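Local coordinates for protein MlnE (Bacillus amyloliquefaciens subsp. plantarum, PDB 5D2E) that probably reduces beta-keto groups of polyketide intermediates with NADPH, as the N-terminal B-type ketoreductase of a large macrolactin assembly-line synthase, at residues Q147-L152 and Q185-V191; K384-V389 and C427-F431; D392-E396 and Y434-R440. Residues are numbered along the deposited sequence.

Interaction 1: Q147-L152 and Q185-V191; sequences QLNKSL and QPIYNAV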
# COMPACT_ATOMS: atom_id res chain seq x y z
N GLN A 147 9.88 -5.19 10.56
CA GLN A 147 9.95 -4.73 9.16
C GLN A 147 9.53 -3.24 9.06
O GLN A 147 10.17 -2.45 8.37
CB GLN A 147 9.14 -5.58 8.23
CG GLN A 147 9.69 -7.03 8.04
CD GLN A 147 9.18 -7.63 6.77
OE1 GLN A 147 8.01 -7.39 6.38
NE2 GLN A 147 10.04 -8.30 6.05
N LEU A 148 8.49 -2.86 9.80
CA LEU A 148 8.02 -1.47 9.76
C LEU A 148 9.08 -0.55 10.34
O LEU A 148 9.37 0.54 9.78
CB LEU A 148 6.71 -1.35 10.51
CG LEU A 148 5.50 -1.99 9.82
CD1 LEU A 148 4.40 -2.22 10.86
CD2 LEU A 148 5.01 -1.08 8.71
N ASN A 149 9.74 -0.99 11.41
CA ASN A 149 10.86 -0.15 11.92
C ASN A 149 12.03 0.04 10.97
O ASN A 149 12.62 1.11 10.93
CB ASN A 149 11.33 -0.64 13.27
CG ASN A 149 10.36 -0.29 14.33
OD1 ASN A 149 9.53 0.62 14.16
ND2 ASN A 149 10.39 -1.02 15.42
N LYS A 150 12.33 -0.99 10.19
CA LYS A 150 13.38 -0.93 9.20
C LYS A 150 13.02 -0.13 7.98
O LYS A 150 13.91 0.22 7.21
CB LYS A 150 13.77 -2.34 8.79
CG LYS A 150 14.55 -3.15 9.88
CD LYS A 150 14.66 -4.61 9.41
CE LYS A 150 15.75 -5.50 9.96
NZ LYS A 150 15.66 -5.60 11.42
N SER A 151 11.75 0.21 7.79
CA SER A 151 11.33 0.75 6.53
C SER A 151 10.54 2.05 6.78
O SER A 151 11.13 3.11 6.91
CB SER A 151 10.53 -0.26 5.70
OG SER A 151 9.41 -0.84 6.41
N LEU A 152 9.23 1.94 6.94
CA LEU A 152 8.36 3.11 7.16
C LEU A 152 8.79 4.01 8.28
O LEU A 152 8.97 5.23 8.08
CB LEU A 152 6.91 2.63 7.41
CG LEU A 152 5.88 3.71 7.84
CD1 LEU A 152 5.66 4.66 6.67
CD2 LEU A 152 4.62 3.02 8.36
N GLN A 185 7.25 -9.40 -0.17
CA GLN A 185 7.56 -8.35 0.81
C GLN A 185 6.48 -7.22 0.77
O GLN A 185 6.73 -6.13 0.23
CB GLN A 185 8.92 -7.78 0.51
CG GLN A 185 10.09 -8.73 0.79
CD GLN A 185 10.43 -8.91 2.26
OE1 GLN A 185 9.58 -8.81 3.13
NE2 GLN A 185 11.69 -9.24 2.52
N PRO A 186 5.30 -7.51 1.30
CA PRO A 186 4.19 -6.54 1.25
C PRO A 186 4.47 -5.26 1.96
O PRO A 186 4.10 -4.22 1.46
CB PRO A 186 3.01 -7.26 1.90
CG PRO A 186 3.43 -8.65 2.13
CD PRO A 186 4.91 -8.80 1.89
N ILE A 187 5.18 -5.33 3.07
CA ILE A 187 5.56 -4.13 3.82
C ILE A 187 6.64 -3.35 3.08
O ILE A 187 6.45 -2.15 2.71
CB ILE A 187 5.96 -4.48 5.25
CG1 ILE A 187 4.75 -4.93 6.01
CG2 ILE A 187 6.60 -3.31 5.97
CD1 ILE A 187 5.01 -5.40 7.43
N TYR A 188 7.72 -4.03 2.70
CA TYR A 188 8.78 -3.27 2.10
C TYR A 188 8.38 -2.70 0.74
O TYR A 188 8.78 -1.59 0.39
CB TYR A 188 10.05 -4.09 1.99
CG TYR A 188 10.66 -4.55 3.26
CD1 TYR A 188 10.56 -3.83 4.40
CD2 TYR A 188 11.45 -5.71 3.30
CE1 TYR A 188 11.17 -4.24 5.57
CE2 TYR A 188 12.07 -6.11 4.45
CZ TYR A 188 11.97 -5.37 5.60
OH TYR A 188 12.61 -5.73 6.78
N ASN A 189 7.57 -3.44 -0.02
CA ASN A 189 7.11 -3.00 -1.34
C ASN A 189 6.18 -1.73 -1.23
O ASN A 189 6.22 -0.83 -2.05
CB ASN A 189 6.35 -4.19 -1.98
CG ASN A 189 5.65 -3.81 -3.26
OD1 ASN A 189 4.42 -3.71 -3.28
ND2 ASN A 189 6.40 -3.55 -4.28
N ALA A 190 5.46 -1.64 -0.13
CA ALA A 190 4.52 -0.51 0.10
C ALA A 190 5.21 0.83 0.33
O ALA A 190 4.62 1.90 0.15
CB ALA A 190 3.54 -0.83 1.21
N VAL A 191 6.49 0.82 0.68
CA VAL A 191 7.23 2.04 0.85
C VAL A 191 7.22 2.96 -0.33
O VAL A 191 7.24 4.15 -0.12
CB VAL A 191 8.68 1.73 1.28
CG1 VAL A 191 9.56 2.95 1.29
CG2 VAL A 191 8.68 1.02 2.63
O HOH W 1 7.70 -6.87 3.71
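Two neighbouring helices of an alpha/beta Rossmann-like layer meet here in a buried, nearly parallel contact. Helix 141-164 links strands 127-133 and 171-180 in a beta-alpha-beta unit, and helix 186-201 follows the second strand. Their segments cross at -15° with axes 9.4 Å apart, and Ser151 and Val191 both touch Tyr175 of strand 171-180. Leu148 CD2 lies 3.9 Å from Ile187 CG2 in apolar packing, and Ser151 CB lies 3.8 Å from Val191 CG2. Ser151 OG donates to Gln147 O (2.6 Å), turning its polar end back to its own helix. Phe423 of helix 419-437 touches Leu148, Leu152 and Ala190. Polar contacts gather at the start of the second helix, where Gln185 is the N-cap and its NE2 bonds Gly135 O. Gln147 CD lies over one face of the Tyr188 ring, whose OH bonds Ala134 O, while Gln147 NE2 donates to Gln185 OE1 (3.0 Å) and water 1 joins Gln147 OE1 (2.7 Å), Gln185 OE1 (2.8 Å) and Tyr188 N (3.0 Å).

Interaction 2: K384-V389 and C427-F431; sequences KVFGTV and CMDGF. With NAP (NADP nicotinamide-adenine-dinucleotide phosphate), chain B.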
# COMPACT_ATOMS: atom_id res chain seq x y z
N LYS A 384 -5.25 -1.48 8.15
CA LYS A 384 -4.92 -1.87 6.78
C LYS A 384 -3.61 -2.69 6.70
O LYS A 384 -3.40 -3.44 5.79
CB LYS A 384 -4.85 -0.62 5.91
CG LYS A 384 -6.22 -0.05 5.55
CD LYS A 384 -6.15 1.26 4.92
CE LYS A 384 -7.55 1.82 4.60
NZ LYS A 384 -8.23 1.05 3.55
N VAL A 385 -2.69 -2.48 7.64
CA VAL A 385 -1.47 -3.31 7.69
C VAL A 385 -1.72 -4.50 8.59
O VAL A 385 -1.94 -5.60 8.09
CB VAL A 385 -0.24 -2.50 8.04
CG1 VAL A 385 1.00 -3.43 8.17
CG2 VAL A 385 -0.04 -1.44 6.99
N PHE A 386 -1.83 -4.28 9.90
CA PHE A 386 -2.04 -5.38 10.84
C PHE A 386 -3.39 -6.03 10.69
O PHE A 386 -3.52 -7.27 10.69
CB PHE A 386 -1.85 -4.89 12.27
CG PHE A 386 -0.45 -4.52 12.58
CD1 PHE A 386 0.45 -5.51 12.93
CD2 PHE A 386 -0.02 -3.22 12.51
CE1 PHE A 386 1.74 -5.20 13.24
CE2 PHE A 386 1.28 -2.89 12.84
CZ PHE A 386 2.17 -3.90 13.18
N GLY A 387 -4.43 -5.21 10.53
CA GLY A 387 -5.79 -5.74 10.44
C GLY A 387 -5.98 -6.71 9.30
O GLY A 387 -6.54 -7.79 9.47
N THR A 388 -5.50 -6.31 8.14
CA THR A 388 -5.56 -7.16 6.96
C THR A 388 -4.91 -8.52 7.24
O THR A 388 -5.47 -9.57 6.88
CB THR A 388 -4.86 -6.47 5.81
OG1 THR A 388 -5.43 -5.19 5.59
CG2 THR A 388 -4.99 -7.27 4.53
N VAL A 389 -3.73 -8.48 7.87
CA VAL A 389 -2.96 -9.71 8.11
C VAL A 389 -3.70 -10.58 9.10
O VAL A 389 -3.77 -11.80 8.93
CB VAL A 389 -1.49 -9.41 8.53
CG1 VAL A 389 -0.72 -10.67 8.90
CG2 VAL A 389 -0.76 -8.69 7.35
N CYS A 427 0.25 -1.51 1.17
CA CYS A 427 0.52 -2.75 1.85
C CYS A 427 -0.55 -3.84 1.56
O CYS A 427 -0.18 -4.97 1.24
CB CYS A 427 0.72 -2.48 3.30
SG CYS A 427 1.20 -3.96 4.15
N MET A 428 -1.83 -3.50 1.57
CA MET A 428 -2.86 -4.42 1.10
C MET A 428 -2.66 -4.86 -0.32
O MET A 428 -2.87 -6.01 -0.64
CB MET A 428 -4.27 -3.81 1.26
CG MET A 428 -4.56 -3.43 2.67
SD MET A 428 -6.26 -3.10 3.13
CE MET A 428 -6.70 -1.77 2.01
N ASP A 429 -2.33 -3.91 -1.20
CA ASP A 429 -2.12 -4.21 -2.57
C ASP A 429 -1.04 -5.33 -2.76
O ASP A 429 -1.25 -6.29 -3.54
CB ASP A 429 -1.69 -3.00 -3.38
CG ASP A 429 -2.68 -1.82 -3.32
OD1 ASP A 429 -3.85 -2.01 -2.98
OD2 ASP A 429 -2.24 -0.72 -3.71
N GLY A 430 0.08 -5.21 -2.04
CA GLY A 430 1.13 -6.23 -2.05
C GLY A 430 0.76 -7.51 -1.29
O GLY A 430 1.19 -8.62 -1.69
N PHE A 431 -0.13 -7.41 -0.31
CA PHE A 431 -0.51 -8.56 0.47
C PHE A 431 -1.26 -9.59 -0.36
O PHE A 431 -1.32 -10.78 -0.00
CB PHE A 431 -1.32 -8.15 1.70
CG PHE A 431 -1.55 -9.28 2.68
CD1 PHE A 431 -0.51 -9.79 3.45
CD2 PHE A 431 -2.81 -9.89 2.79
CE1 PHE A 431 -0.71 -10.86 4.34
CE2 PHE A 431 -3.03 -10.90 3.72
CZ PHE A 431 -2.00 -11.41 4.48
PA NAP B . -15.63 5.38 6.94
O1A NAP B . -17.14 5.70 6.77
O2A NAP B . -14.77 6.01 8.02
O5B NAP B . -15.64 3.80 7.25
C5B NAP B . -14.45 3.17 7.70
C4B NAP B . -14.89 2.37 8.90
O4B NAP B . -13.73 1.69 9.42
C3B NAP B . -15.45 3.21 10.08
O3B NAP B . -16.85 2.96 10.26
C2B NAP B . -14.68 2.70 11.31
O2B NAP B . -15.53 2.50 12.40
C1B NAP B . -14.02 1.41 10.77
N9A NAP B . -12.75 1.08 11.41
C8A NAP B . -11.61 1.87 11.51
N7A NAP B . -10.62 1.23 12.23
C5A NAP B . -11.10 0.00 12.52
C6A NAP B . -10.61 -1.15 13.24
N6A NAP B . -9.33 -1.10 13.73
N1A NAP B . -11.47 -2.25 13.41
C2A NAP B . -12.71 -2.23 12.89
N3A NAP B . -13.24 -1.18 12.21
C4A NAP B . -12.51 -0.08 12.01
O3 NAP B . -14.84 5.55 5.52
PN NAP B . -15.39 5.14 4.05
O1N NAP B . -15.50 6.38 3.18
O2N NAP B . -16.47 4.12 4.29
O5D NAP B . -14.19 4.29 3.37
C5D NAP B . -14.15 2.88 3.71
C4D NAP B . -12.90 2.19 3.15
O4D NAP B . -12.72 2.45 1.77
C3D NAP B . -11.65 2.75 3.86
O3D NAP B . -10.79 1.67 4.18
C2D NAP B . -11.04 3.72 2.87
O2D NAP B . -9.60 3.88 3.06
C1D NAP B . -11.47 3.15 1.49
N1N NAP B . -11.56 4.24 0.49
C2N NAP B . -12.62 5.14 0.52
C3N NAP B . -12.76 6.21 -0.39
C7N NAP B . -13.96 7.19 -0.34
O7N NAP B . -14.01 8.16 -1.12
N7N NAP B . -14.99 7.04 0.50
C4N NAP B . -11.75 6.37 -1.35
C5N NAP B . -10.66 5.48 -1.35
C6N NAP B . -10.59 4.41 -0.44
P2B NAP B . -15.04 2.52 13.97
O1X NAP B . -14.41 3.87 14.27
O2X NAP B . -16.34 2.21 14.79
O3X NAP B . -14.02 1.42 14.09
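In the Rossmann fold of the ketoreductase domain, the start of helix 386-394 packs on helix 419-437 beside the NADP site. Lys384 NZ donates to both ribose hydroxyls of the nicotinamide half, to NAP O3D at 2.7 Å and, more weakly, to NAP O2D at 3.2 Å, and also binds Asn425 OD1. Tyr421, whose OH bonds NADP as well, stands four residues before Asn425, consistent with the tyrosine, lysine and asparagine of polyketide ketoreductase active sites. Thr388 OG1 donates to Lys384 O (2.7 Å). Between the two segments themselves the contact is van der Waals packing. The thioether of Met428 bends toward the lysine and threonine: its CG is 3.3 Å from Lys384 O and its CE 3.6 Å from Lys384 NZ, while its SD is 3.3 Å from Thr388 OG1. The methyl Thr388 CG2 approaches Phe431 CD2 at 3.8 Å. Two apolar pairs complete the interface: Val385 CG2 meets Cys427 CB at 3.9 Å, and Val389 CG2 lies 3.7 Å from Phe431 CE1.

Interaction 3: D392-E396 and Y434-R440; sequences DKAAE and YRSMKGR
A salt-bridge network centred on Asp392 ties two helix C-termini together in the Rossmann fold of the ketoreductase domain. Asp392 (chi1 t) takes a bidentate salt bridge from Arg440 (m, m, t), with hydrogen bonds from NE to OD1 and NH2 to OD2, both 2.8 Å, and Asp392 OD1 also accepts from Arg435 NE at 2.8 Å; Arg435 NH1 bonds Thr444. Residues 392-394 and 434-437 are helical, with CA-CA distances of 7.9 Å for Asp392-Arg435 and 7.4 Å for Glu396-Arg440. A Schellman motif at Gly439 (phi/psi 69/37) ends the second helix, with Arg440 N bonding Arg435 O (3.0 Å); Arg440 is then extended and its CA-to-CB bond points toward 392-396. Farther out, Tyr434 CE1 presents the ring edge to Asp392 OD2 at 3.7 Å. Glu396 CG lies over the Arg440 guanidinium; the salt bridge from Glu396 OE2 to Arg440 NH1 is long (3.9 Å) and charge-only, OE2 lying well out of the guanidinium plane with no N-H pointing at it, and water 3 bridges these two atoms, 2.9 Å from each.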
# COMPACT_ATOMS: atom_id res chain seq x y z
N ASP A 392 -6.70 -12.35 7.40
CA ASP A 392 -6.24 -13.49 6.63
C ASP A 392 -5.84 -14.65 7.57
O ASP A 392 -6.17 -15.80 7.29
CB ASP A 392 -5.04 -13.13 5.80
CG ASP A 392 -4.35 -14.36 5.18
OD1 ASP A 392 -4.88 -14.86 4.19
OD2 ASP A 392 -3.31 -14.78 5.70
N LYS A 393 -5.11 -14.33 8.62
CA LYS A 393 -4.57 -15.30 9.55
C LYS A 393 -5.70 -16.02 10.29
O LYS A 393 -5.77 -17.23 10.24
CB LYS A 393 -3.65 -14.64 10.54
CG LYS A 393 -2.82 -15.63 11.35
CD LYS A 393 -1.85 -14.81 12.21
CE LYS A 393 -0.79 -15.66 12.91
NZ LYS A 393 0.16 -14.85 13.67
N ALA A 394 -6.62 -15.27 10.88
CA ALA A 394 -7.76 -15.89 11.58
C ALA A 394 -8.65 -16.71 10.66
O ALA A 394 -9.29 -17.63 11.11
CB ALA A 394 -8.60 -14.83 12.25
N ALA A 395 -8.75 -16.33 9.38
CA ALA A 395 -9.67 -16.98 8.46
C ALA A 395 -8.98 -17.99 7.55
O ALA A 395 -9.57 -18.42 6.55
CB ALA A 395 -10.38 -15.95 7.62
N GLU A 396 -7.74 -18.34 7.89
CA GLU A 396 -6.91 -19.21 7.07
C GLU A 396 -7.63 -20.49 6.61
O GLU A 396 -7.55 -20.85 5.45
CB GLU A 396 -5.67 -19.61 7.88
CG GLU A 396 -4.73 -20.49 7.12
CD GLU A 396 -3.35 -20.54 7.73
OE1 GLU A 396 -3.02 -19.73 8.63
OE2 GLU A 396 -2.58 -21.43 7.28
N TYR A 434 0.87 -12.47 -1.04
CA TYR A 434 1.05 -13.37 0.05
C TYR A 434 -0.05 -14.41 0.03
O TYR A 434 0.17 -15.62 0.22
CB TYR A 434 1.11 -12.62 1.38
CG TYR A 434 1.24 -13.49 2.63
CD1 TYR A 434 0.10 -14.00 3.29
CD2 TYR A 434 2.50 -13.81 3.15
CE1 TYR A 434 0.22 -14.76 4.45
CE2 TYR A 434 2.62 -14.61 4.29
CZ TYR A 434 1.48 -15.09 4.93
OH TYR A 434 1.62 -15.84 6.08
N ARG A 435 -1.27 -13.96 -0.16
CA ARG A 435 -2.39 -14.90 -0.17
C ARG A 435 -2.25 -15.92 -1.30
O ARG A 435 -2.57 -17.09 -1.14
CB ARG A 435 -3.74 -14.15 -0.27
CG ARG A 435 -3.98 -13.29 0.95
CD ARG A 435 -5.44 -12.92 1.08
NE ARG A 435 -6.15 -13.95 1.87
CZ ARG A 435 -7.14 -14.69 1.43
NH1 ARG A 435 -7.56 -14.62 0.17
NH2 ARG A 435 -7.70 -15.50 2.27
N SER A 436 -1.78 -15.44 -2.45
CA SER A 436 -1.50 -16.25 -3.60
C SER A 436 -0.40 -17.26 -3.26
O SER A 436 -0.49 -18.45 -3.61
CB SER A 436 -1.01 -15.29 -4.70
OG SER A 436 -0.92 -16.01 -5.85
N MET A 437 0.71 -16.76 -2.73
CA MET A 437 1.85 -17.60 -2.39
C MET A 437 1.42 -18.73 -1.47
O MET A 437 1.87 -19.87 -1.60
CB MET A 437 2.94 -16.78 -1.69
CG MET A 437 4.12 -17.58 -1.10
SD MET A 437 5.36 -16.51 -0.30
CE MET A 437 4.59 -16.18 1.26
N LYS A 438 0.51 -18.44 -0.55
CA LYS A 438 0.09 -19.41 0.41
C LYS A 438 -1.03 -20.32 -0.12
O LYS A 438 -1.49 -21.15 0.60
CB LYS A 438 -0.34 -18.74 1.74
CG LYS A 438 0.73 -18.11 2.55
CD LYS A 438 1.91 -19.06 2.80
CE LYS A 438 2.83 -18.34 3.75
NZ LYS A 438 4.16 -18.96 3.85
N GLY A 439 -1.52 -20.08 -1.32
CA GLY A 439 -2.56 -20.87 -1.92
C GLY A 439 -3.90 -20.72 -1.25
O GLY A 439 -4.67 -21.67 -1.14
N ARG A 440 -4.23 -19.52 -0.81
CA ARG A 440 -5.56 -19.30 -0.22
C ARG A 440 -6.65 -19.50 -1.22
O ARG A 440 -6.58 -18.98 -2.37
CB ARG A 440 -5.67 -17.86 0.34
CG ARG A 440 -4.77 -17.57 1.49
CD ARG A 440 -5.25 -18.13 2.82
NE ARG A 440 -4.42 -17.56 3.86
CZ ARG A 440 -3.35 -18.11 4.39
NH1 ARG A 440 -2.97 -19.33 4.05
NH2 ARG A 440 -2.65 -17.42 5.29
O HOH W 2 -7.70 -16.40 5.00
O HOH W 3 -0.67 -20.59 5.21

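Interactions 2 and 3 are successive sections of one helix pair, 386-394 with 419-437: their centres lie 12 Å apart, they meet where Phe431 CE2 packs on Asp392 CB (3.7 Å), and their segments alternate along the chain. The pair thus runs from the NADP site to a salt-bridged far end. Interaction 1 comes earlier in the sequence, in the preceding Rossmann-like half. Its centre is 11 Å from that of interaction 2, and Ala190 CB approaches Cys427 N to 3.4 Å. The centres of interactions 1 and 3 are about 19 Å apart, their nearest atoms about 5 Å. Helices of the two halves therefore pack directly against each other, close to Tyr421 on helix 419-437.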